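Local coordinates for glutamate receptor kainate-like protein (Pleurobrachia bachei, PDB 4ZDM), which binds glycine in its ligand-binding domain and probably serves as a subunit of a glycine-activated ion channel of the ionotropic glutamate receptor family, at residues L10-I21 with K87-L95; T38-M47 with V243-Y251. One frame throughout, in Å; residues are numbered along the deposited sequence.

Contact 1. Residues L10-I21 with K87-L95; sequences LRLGIIPEMPFI and KTDMIVVAL. With GLY (glycine), chain B; SO4 (sulfate ion), chain D.
With CG of Asp89 turned anti to its own carbonyl carbon (chi1 -56°), the carboxylate swings back to the neighbouring strand, where OD2 takes the backbone N-H of Arg11 at 2.9 Å, almost straight, through its anti lone pair. Asp89, just before strand 90-92, is short enough for OD2 to make this bond while OD1 forms a salt bridge with Arg222. The bend of Arg11 at chi2 (87°) carries its guanidinium away from the strand pair to a sulfate, probably from the crystallisation liquor: NE and NH2 both donate to sulfate O2, which lies in the guanidinium plane. A water within hydrogen-bonding distance of both Arg11 NH1 and Asp89 OD2 probably links them.

Asp89 N reaches Arg11 O at 2.8 Å, Gly13 N donates to Met90 O and Val92 N to Gly13 O. The CA atoms of Gly13 and Ile91 are 4.4 Å apart in their parallel bridge, and the missing side chain leaves the Thr88 methyl CG2 lying against the Gly13 backbone. Leu12 and Met90 lie side by side on one face, CD2 of the leucine 3.8 Å from CB of Met90.

Beyond the corner at Val93, Ala94 CB makes a CH-pi contact 3.7 Å from the Phe20 centroid, with Pro19 on the opposite face; a methyl is small enough to sit squarely over the ring, 8° off its normal. Ala94 O accepts the ligand's amino group at 2.7 Å from GLY N, joining this parallel strand pair of the periplasmic-binding-protein-like lobe to the glycine pocket.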
loop_
_atom_site.group_PDB
_atom_site.type_symbol
_atom_site.label_atom_id
_atom_site.label_comp_id
_atom_site.label_asym_id
_atom_site.label_seq_id
_atom_site.Cartn_x
_atom_site.Cartn_y
_atom_site.Cartn_z
ATOM N N LEU A 10 -5.744 4.441 -0.462
ATOM C CA LEU A 10 -4.604 5.100 0.178
ATOM C C LEU A 10 -4.270 4.525 1.512
ATOM O O LEU A 10 -5.168 4.137 2.272
ATOM C CB LEU A 10 -4.879 6.592 0.344
ATOM C CG LEU A 10 -5.225 7.394 -0.896
ATOM C CD1 LEU A 10 -5.543 8.856 -0.474
ATOM C CD2 LEU A 10 -4.120 7.362 -1.919
ATOM N N ARG A 11 -2.989 4.436 1.829
ATOM C CA ARG A 11 -2.526 4.110 3.163
ATOM C C ARG A 11 -2.098 5.428 3.798
ATOM O O ARG A 11 -1.363 6.219 3.227
ATOM C CB ARG A 11 -1.376 3.129 3.172
ATOM C CG ARG A 11 -1.773 1.693 2.928
ATOM C CD ARG A 11 -1.826 1.368 1.450
ATOM N NE ARG A 11 -2.060 -0.076 1.268
ATOM C CZ ARG A 11 -2.069 -0.690 0.104
ATOM N NH1 ARG A 11 -1.827 -0.037 -1.009
ATOM N NH2 ARG A 11 -2.325 -1.982 0.074
ATOM N N LEU A 12 -2.605 5.688 4.995
ATOM C CA LEU A 12 -2.431 6.969 5.663
ATOM C C LEU A 12 -1.632 6.769 6.939
ATOM O O LEU A 12 -1.969 5.950 7.796
ATOM C CB LEU A 12 -3.780 7.621 5.953
ATOM C CG LEU A 12 -4.647 7.830 4.727
ATOM C CD1 LEU A 12 -5.965 8.446 5.146
ATOM C CD2 LEU A 12 -4.046 8.633 3.628
ATOM N N GLY A 13 -0.582 7.576 7.094
ATOM C CA GLY A 13 0.309 7.455 8.215
ATOM C C GLY A 13 -0.200 8.181 9.450
ATOM O O GLY A 13 -0.571 9.347 9.380
ATOM N N ILE A 14 -0.201 7.487 10.594
ATOM C CA ILE A 14 -0.703 8.022 11.862
ATOM C C ILE A 14 0.270 7.718 12.993
ATOM O O ILE A 14 0.984 6.714 12.965
ATOM C CB ILE A 14 -2.091 7.449 12.253
ATOM C CG1 ILE A 14 -2.039 5.964 12.507
ATOM C CG2 ILE A 14 -3.087 7.737 11.158
ATOM C CD1 ILE A 14 -3.263 5.450 13.316
ATOM N N ILE A 15 0.224 8.575 14.020
ATOM C CA ILE A 15 0.741 8.335 15.362
ATOM C C ILE A 15 -0.336 8.826 16.288
ATOM O O ILE A 15 -0.730 9.964 16.224
ATOM C CB ILE A 15 2.058 9.064 15.643
ATOM C CG1 ILE A 15 3.193 8.465 14.809
ATOM C CG2 ILE A 15 2.415 8.968 17.141
ATOM C CD1 ILE A 15 4.472 9.196 14.898
ATOM N N PRO A 16 -0.769 8.022 17.265
ATOM C CA PRO A 16 -1.721 8.524 18.249
ATOM C C PRO A 16 -1.147 9.694 19.036
ATOM O O PRO A 16 -0.032 9.610 19.591
ATOM C CB PRO A 16 -1.940 7.314 19.154
ATOM C CG PRO A 16 -1.794 6.151 18.238
ATOM C CD PRO A 16 -0.585 6.564 17.410
ATOM N N GLU A 17 -1.947 10.754 19.111
ATOM C CA GLU A 17 -1.669 11.958 19.894
ATOM C C GLU A 17 -2.916 12.783 19.863
ATOM O O GLU A 17 -3.268 13.361 18.820
ATOM C CB GLU A 17 -0.484 12.748 19.361
ATOM C CG GLU A 17 -0.126 13.904 20.263
ATOM C CD GLU A 17 1.038 14.713 19.714
ATOM O OE1 GLU A 17 2.051 14.058 19.404
ATOM O OE2 GLU A 17 0.925 15.960 19.668
ATOM N N MET A 18 -3.630 12.882 20.976
ATOM C CA MET A 18 -4.786 13.733 21.047
ATOM C C MET A 18 -4.391 15.184 21.090
ATOM O O MET A 18 -3.318 15.522 21.571
ATOM C CB MET A 18 -5.610 13.311 22.264
ATOM C CG MET A 18 -6.343 11.973 22.063
ATOM S SD MET A 18 -7.570 11.989 20.747
ATOM C CE MET A 18 -8.945 12.757 21.611
ATOM N N PRO A 19 -5.265 16.076 20.556
ATOM C CA PRO A 19 -6.638 15.804 20.111
ATOM C C PRO A 19 -6.774 15.374 18.652
ATOM O O PRO A 19 -7.883 15.222 18.151
ATOM C CB PRO A 19 -7.322 17.167 20.310
ATOM C CG PRO A 19 -6.237 18.133 19.986
ATOM C CD PRO A 19 -4.962 17.522 20.510
ATOM N N PHE A 20 -5.640 15.137 18.001
ATOM C CA PHE A 20 -5.632 14.909 16.566
ATOM C C PHE A 20 -6.022 13.474 16.191
ATOM O O PHE A 20 -6.858 13.271 15.290
ATOM C CB PHE A 20 -4.258 15.258 16.019
ATOM C CG PHE A 20 -3.816 16.663 16.339
ATOM C CD1 PHE A 20 -4.458 17.764 15.770
ATOM C CD2 PHE A 20 -2.806 16.886 17.270
ATOM C CE1 PHE A 20 -4.059 19.079 16.128
ATOM C CE2 PHE A 20 -2.432 18.186 17.592
ATOM C CZ PHE A 20 -3.046 19.254 17.028
ATOM N N ILE A 21 -5.426 12.485 16.876
ATOM C CA ILE A 21 -5.671 11.049 16.627
ATOM C C ILE A 21 -5.610 10.325 17.937
ATOM O O ILE A 21 -4.654 10.504 18.700
ATOM C CB ILE A 21 -4.648 10.434 15.635
ATOM C CG1 ILE A 21 -4.611 11.231 14.331
ATOM C CG2 ILE A 21 -4.953 8.937 15.385
ATOM C CD1 ILE A 21 -3.573 10.773 13.353
ATOM N N LYS A 87 5.344 3.079 1.825
ATOM C CA LYS A 87 4.531 2.290 2.732
ATOM C C LYS A 87 3.190 2.989 2.970
ATOM O O LYS A 87 2.130 2.349 3.025
ATOM C CB LYS A 87 5.299 2.053 4.034
ATOM C CG LYS A 87 4.554 1.119 4.974
ATOM C CD LYS A 87 5.442 0.452 5.985
ATOM C CE LYS A 87 4.658 -0.655 6.736
ATOM N NZ LYS A 87 4.164 -1.699 5.807
ATOM N N THR A 88 3.243 4.307 3.118
ATOM C CA THR A 88 2.054 5.139 3.135
ATOM C C THR A 88 2.047 6.088 1.973
ATOM O O THR A 88 3.056 6.275 1.298
ATOM C CB THR A 88 1.952 5.942 4.425
ATOM O OG1 THR A 88 3.183 6.673 4.567
ATOM C CG2 THR A 88 1.737 5.026 5.625
ATOM N N ASP A 89 0.882 6.658 1.700
ATOM C CA ASP A 89 0.675 7.631 0.621
ATOM C C ASP A 89 0.446 9.061 1.090
ATOM O O ASP A 89 0.633 10.015 0.309
ATOM C CB ASP A 89 -0.517 7.190 -0.214
ATOM C CG ASP A 89 -0.337 5.809 -0.742
ATOM O OD1 ASP A 89 0.639 5.565 -1.514
ATOM O OD2 ASP A 89 -1.116 4.896 -0.374
ATOM N N MET A 90 0.058 9.250 2.358
ATOM C CA MET A 90 -0.140 10.566 2.910
ATOM C C MET A 90 -0.047 10.460 4.414
ATOM O O MET A 90 -0.520 9.465 4.974
ATOM C CB MET A 90 -1.505 11.167 2.453
ATOM C CG MET A 90 -1.756 12.544 2.966
ATOM S SD MET A 90 -3.092 13.425 2.082
ATOM C CE MET A 90 -4.459 12.417 2.468
ATOM N N ILE A 91 0.562 11.444 5.047
ATOM C CA ILE A 91 0.676 11.496 6.512
ATOM C C ILE A 91 -0.427 12.371 7.022
ATOM O O ILE A 91 -0.567 13.503 6.563
ATOM C CB ILE A 91 2.029 12.045 6.909
ATOM C CG1 ILE A 91 3.159 11.151 6.435
ATOM C CG2 ILE A 91 2.070 12.304 8.413
ATOM C CD1 ILE A 91 4.553 11.798 6.545
ATOM N N VAL A 92 -1.224 11.867 7.980
ATOM C CA VAL A 92 -2.425 12.594 8.436
ATOM C C VAL A 92 -2.436 12.908 9.917
ATOM O O VAL A 92 -3.501 13.283 10.435
ATOM C CB VAL A 92 -3.705 11.843 7.990
ATOM C CG1 VAL A 92 -3.743 11.720 6.448
ATOM C CG2 VAL A 92 -3.853 10.497 8.666
ATOM N N VAL A 93 -1.287 12.892 10.571
ATOM C CA VAL A 93 -1.111 13.608 11.835
ATOM C C VAL A 93 -1.135 15.099 11.540
ATOM O O VAL A 93 -1.185 15.507 10.361
ATOM C CB VAL A 93 0.170 13.237 12.545
ATOM C CG1 VAL A 93 0.219 11.707 12.851
ATOM C CG2 VAL A 93 1.438 13.665 11.799
ATOM N N ALA A 94 -1.066 15.923 12.584
ATOM C CA ALA A 94 -0.795 17.337 12.411
ATOM C C ALA A 94 0.696 17.452 12.251
ATOM O O ALA A 94 1.497 17.528 13.203
ATOM C CB ALA A 94 -1.324 18.139 13.614
ATOM N N LEU A 95 1.102 17.367 10.982
ATOM C CA LEU A 95 2.525 17.310 10.655
ATOM C C LEU A 95 3.063 18.703 10.448
ATOM O O LEU A 95 2.587 19.467 9.591
ATOM C CB LEU A 95 2.769 16.466 9.402
ATOM C CG LEU A 95 4.208 16.047 9.172
ATOM C CD1 LEU A 95 4.692 15.041 10.208
ATOM C CD2 LEU A 95 4.403 15.503 7.762
HETATM N N GLY B . 3.384 17.659 15.168
HETATM C CA GLY B . 4.712 17.067 15.474
HETATM C C GLY B . 5.607 16.913 14.294
HETATM O O GLY B . 6.787 16.551 14.425
HETATM O OXT GLY B . 5.172 17.140 13.125
HETATM S S SO4 D . -4.078 -2.038 3.597
HETATM O O1 SO4 D . -3.917 -2.273 5.073
HETATM O O2 SO4 D . -2.783 -2.338 2.941
HETATM O O3 SO4 D . -4.408 -0.584 3.408
HETATM O O4 SO4 D . -5.139 -2.865 3.012
HETATM O O HOH W 1 -1.952 2.795 -1.759
#

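Contact 2. Residues T38-M47 with V243-Y251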
loop_
_atom_site.group_PDB
_atom_site.type_symbol
_atom_site.label_atom_id
_atom_site.label_comp_id
_atom_site.label_asym_id
_atom_site.label_seq_id
_atom_site.Cartn_x
_atom_site.Cartn_y
_atom_site.Cartn_z
ATOM N N THR A 38 -10.659 7.824 17.058
ATOM C CA THR A 38 -11.333 9.122 17.053
ATOM C C THR A 38 -10.275 10.230 16.984
ATOM O O THR A 38 -9.082 9.920 16.910
ATOM C CB THR A 38 -12.219 9.355 18.312
ATOM O OG1 THR A 38 -11.343 9.344 19.461
ATOM C CG2 THR A 38 -13.318 8.295 18.422
ATOM N N GLY A 39 -10.717 11.486 16.917
ATOM C CA GLY A 39 -9.837 12.634 16.889
ATOM C C GLY A 39 -10.161 13.578 15.746
ATOM O O GLY A 39 -10.830 13.236 14.783
ATOM N N VAL A 40 -9.668 14.790 15.869
ATOM C CA VAL A 40 -9.887 15.837 14.871
ATOM C C VAL A 40 -9.516 15.352 13.488
ATOM O O VAL A 40 -10.273 15.491 12.506
ATOM C CB VAL A 40 -9.074 17.108 15.225
ATOM C CG1 VAL A 40 -9.135 18.117 14.084
ATOM C CG2 VAL A 40 -9.552 17.715 16.524
ATOM N N ASN A 41 -8.339 14.781 13.379
ATOM C CA ASN A 41 -7.809 14.449 12.056
ATOM C C ASN A 41 -8.462 13.180 11.494
ATOM O O ASN A 41 -8.553 13.026 10.273
ATOM C CB ASN A 41 -6.298 14.255 12.101
ATOM C CG ASN A 41 -5.534 15.516 12.393
ATOM O OD1 ASN A 41 -6.046 16.461 13.010
ATOM N ND2 ASN A 41 -4.256 15.524 12.025
ATOM N N VAL A 42 -8.899 12.261 12.377
ATOM C CA VAL A 42 -9.635 11.086 11.970
ATOM C C VAL A 42 -10.936 11.531 11.325
ATOM O O VAL A 42 -11.323 11.011 10.288
ATOM C CB VAL A 42 -9.849 10.157 13.198
ATOM C CG1 VAL A 42 -10.731 9.001 12.840
ATOM C CG2 VAL A 42 -8.489 9.701 13.697
ATOM N N GLU A 43 -11.606 12.515 11.942
ATOM C CA GLU A 43 -12.821 13.028 11.342
ATOM C C GLU A 43 -12.564 13.805 10.044
ATOM O O GLU A 43 -13.305 13.661 9.048
ATOM C CB GLU A 43 -13.597 13.903 12.343
ATOM C CG GLU A 43 -14.077 13.067 13.525
ATOM C CD GLU A 43 -15.187 13.737 14.340
ATOM O OE1 GLU A 43 -15.068 13.642 15.571
ATOM O OE2 GLU A 43 -16.142 14.258 13.713
ATOM N N ILE A 44 -11.479 14.571 9.979
ATOM C CA ILE A 44 -11.117 15.240 8.734
ATOM C C ILE A 44 -10.935 14.222 7.610
ATOM O O ILE A 44 -11.417 14.390 6.492
ATOM C CB ILE A 44 -9.857 16.107 8.891
ATOM C CG1 ILE A 44 -10.157 17.314 9.759
ATOM C CG2 ILE A 44 -9.268 16.537 7.531
ATOM C CD1 ILE A 44 -8.937 18.153 10.104
ATOM N N VAL A 45 -10.201 13.159 7.891
ATOM C CA VAL A 45 -9.950 12.147 6.884
ATOM C C VAL A 45 -11.241 11.446 6.445
ATOM O O VAL A 45 -11.387 11.138 5.256
ATOM C CB VAL A 45 -8.884 11.124 7.389
ATOM C CG1 VAL A 45 -8.848 9.868 6.532
ATOM C CG2 VAL A 45 -7.502 11.798 7.437
ATOM N N SER A 46 -12.125 11.130 7.384
ATOM C CA SER A 46 -13.389 10.524 7.005
ATOM C C SER A 46 -14.167 11.406 6.042
ATOM O O SER A 46 -14.655 10.919 5.007
ATOM C CB SER A 46 -14.172 10.217 8.253
ATOM O OG SER A 46 -15.441 9.696 7.885
ATOM N N MET A 47 -14.262 12.693 6.333
ATOM C CA MET A 47 -14.960 13.594 5.436
ATOM C C MET A 47 -14.240 13.735 4.097
ATOM O O MET A 47 -14.863 13.813 3.038
ATOM C CB MET A 47 -15.133 14.967 6.101
ATOM C CG MET A 47 -15.986 14.955 7.320
ATOM S SD MET A 47 -16.256 16.629 7.967
ATOM C CE MET A 47 -14.622 17.359 7.703
ATOM N N VAL A 243 -14.870 24.535 9.971
ATOM C CA VAL A 243 -15.135 23.157 10.375
ATOM C C VAL A 243 -13.968 22.622 11.194
ATOM O O VAL A 243 -14.170 21.899 12.157
ATOM C CB VAL A 243 -15.443 22.290 9.145
ATOM C CG1 VAL A 243 -15.355 20.804 9.390
ATOM C CG2 VAL A 243 -16.830 22.652 8.621
ATOM N N ILE A 244 -12.741 22.924 10.783
ATOM C CA ILE A 244 -11.591 22.447 11.544
ATOM C C ILE A 244 -11.572 23.072 12.927
ATOM O O ILE A 244 -11.375 22.356 13.917
ATOM C CB ILE A 244 -10.301 22.736 10.794
ATOM C CG1 ILE A 244 -10.296 22.030 9.433
ATOM C CG2 ILE A 244 -9.121 22.280 11.628
ATOM C CD1 ILE A 244 -9.071 22.270 8.598
ATOM N N SER A 245 -11.832 24.387 13.033
ATOM C CA SER A 245 -11.942 25.015 14.338
ATOM C C SER A 245 -13.017 24.413 15.190
ATOM O O SER A 245 -12.831 24.203 16.387
ATOM C CB SER A 245 -12.202 26.501 14.186
ATOM O OG SER A 245 -11.046 27.102 13.690
ATOM N N GLU A 246 -14.162 24.100 14.595
ATOM C CA GLU A 246 -15.256 23.474 15.346
ATOM C C GLU A 246 -14.919 22.069 15.825
ATOM O O GLU A 246 -15.254 21.712 16.957
ATOM C CB GLU A 246 -16.528 23.427 14.494
ATOM C CG GLU A 246 -17.154 24.789 14.194
ATOM C CD GLU A 246 -18.221 24.704 13.091
ATOM O OE1 GLU A 246 -18.417 23.605 12.495
ATOM O OE2 GLU A 246 -18.865 25.746 12.827
ATOM N N LEU A 247 -14.217 21.288 15.004
ATOM C CA LEU A 247 -13.771 19.955 15.451
ATOM C C LEU A 247 -12.828 20.067 16.600
ATOM O O LEU A 247 -12.924 19.306 17.560
ATOM C CB LEU A 247 -13.106 19.187 14.291
ATOM C CG LEU A 247 -13.990 18.643 13.212
ATOM C CD1 LEU A 247 -13.201 18.176 12.021
ATOM C CD2 LEU A 247 -14.814 17.465 13.798
ATOM N N TYR A 248 -11.865 20.972 16.494
ATOM C CA TYR A 248 -10.892 21.126 17.561
ATOM C C TYR A 248 -11.591 21.496 18.860
ATOM O O TYR A 248 -11.344 20.905 19.922
ATOM C CB TYR A 248 -9.847 22.167 17.192
ATOM C CG TYR A 248 -8.638 22.133 18.088
ATOM C CD1 TYR A 248 -8.667 22.788 19.310
ATOM C CD2 TYR A 248 -7.503 21.437 17.734
ATOM C CE1 TYR A 248 -7.587 22.732 20.152
ATOM C CE2 TYR A 248 -6.410 21.410 18.553
ATOM C CZ TYR A 248 -6.457 22.041 19.744
ATOM O OH TYR A 248 -5.375 22.008 20.598
ATOM N N ALA A 249 -12.476 22.465 18.780
ATOM C CA ALA A 249 -13.231 22.866 19.975
ATOM C C ALA A 249 -14.065 21.740 20.542
ATOM O O ALA A 249 -14.186 21.585 21.798
ATOM C CB ALA A 249 -14.103 24.081 19.648
ATOM N N LYS A 250 -14.663 20.908 19.689
ATOM C CA LYS A 250 -15.433 19.789 20.184
ATOM C C LYS A 250 -14.572 18.849 21.029
ATOM O O LYS A 250 -14.993 18.389 22.123
ATOM C CB LYS A 250 -16.072 19.031 19.028
ATOM C CG LYS A 250 -16.854 17.821 19.466
ATOM C CD LYS A 250 -17.512 17.096 18.317
ATOM C CE LYS A 250 -16.487 16.321 17.550
ATOM N NZ LYS A 250 -17.201 15.523 16.526
ATOM N N TYR A 251 -13.376 18.507 20.542
ATOM C CA TYR A 251 -12.531 17.614 21.302
ATOM C C TYR A 251 -11.964 18.265 22.548
ATOM O O TYR A 251 -11.850 17.599 23.591
ATOM C CB TYR A 251 -11.393 17.073 20.393
ATOM C CG TYR A 251 -11.866 15.929 19.524
ATOM C CD1 TYR A 251 -11.857 14.637 19.994
ATOM C CD2 TYR A 251 -12.385 16.145 18.271
ATOM C CE1 TYR A 251 -12.327 13.610 19.239
ATOM C CE2 TYR A 251 -12.898 15.121 17.499
ATOM C CZ TYR A 251 -12.857 13.850 17.979
ATOM O OH TYR A 251 -13.322 12.796 17.258
#
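Val40 and Leu247 meet in an antiparallel helix-helix packing of the periplasmic-binding-protein-like lobe, between the helix after the first strand and the C-terminal helix. The axes of 40-47 and 243-251 are 9.9 Å apart and their directions differ by 141°. The packing is closest at the start of the first helix. There Val40 sends CG2 to the Tyr251 ring, 3.7 Å from CD2, while its other methyl, CG1, meets CB of Leu247; a branched, compact residue can fill both sites at once. The backbone N of Val40 lies over one face of the same ring. Gly39, the N-cap, has backbone angles at which a CB would jam against the carbonyl O of Thr38, and its N-H donates to Tyr251 OH at 2.9 Å. Farther along, Ile44 CG1 touches Leu247 CD1 at 3.9 Å, and the branched leucine also sets CD2 against Glu43 OE2.

Toward solvent the chemistry changes and the contact thins. Met47 reaches Val243 tip to tip in one of its two conformers, a doubtful contact. Lys250, bent at chi3 (75°), approaches Glu43 from the opposite direction in a salt bridge that suits long charged chains at a partly exposed margin. The phenol links the two regions, since Tyr251 OH accepts from Gly39 and donates to Glu43. One carboxylate oxygen is thus gripped twice: Glu43 OE1 receives Tyr251 OH at 2.6 Å on its anti lone pair and Lys250 NZ at 3.0 Å on its syn lone pair.

Contact 1 is a buried strand pairing beside the ligand, whereas contact 2 is a partly buried helix pair farther from the chain centre; their centres lie 13 Å apart. Backbone hydrogen bonds dominate the first, while the second relies on apolar side-chain packing and a charged margin. Helix 40-52 belongs to both neighbourhoods: Leu12 and Val92 pack on its Val45, and Asn41 joins the contacts directly, its ND2 probably bonded to Val92 O at 2.8 Å and its N to Phe20 O. Tyr248 and Tyr251 of helix 243-254 also cover Pro19, so the C-terminal helix rests on the loop following strand 8-13 as well as on helix 40-52.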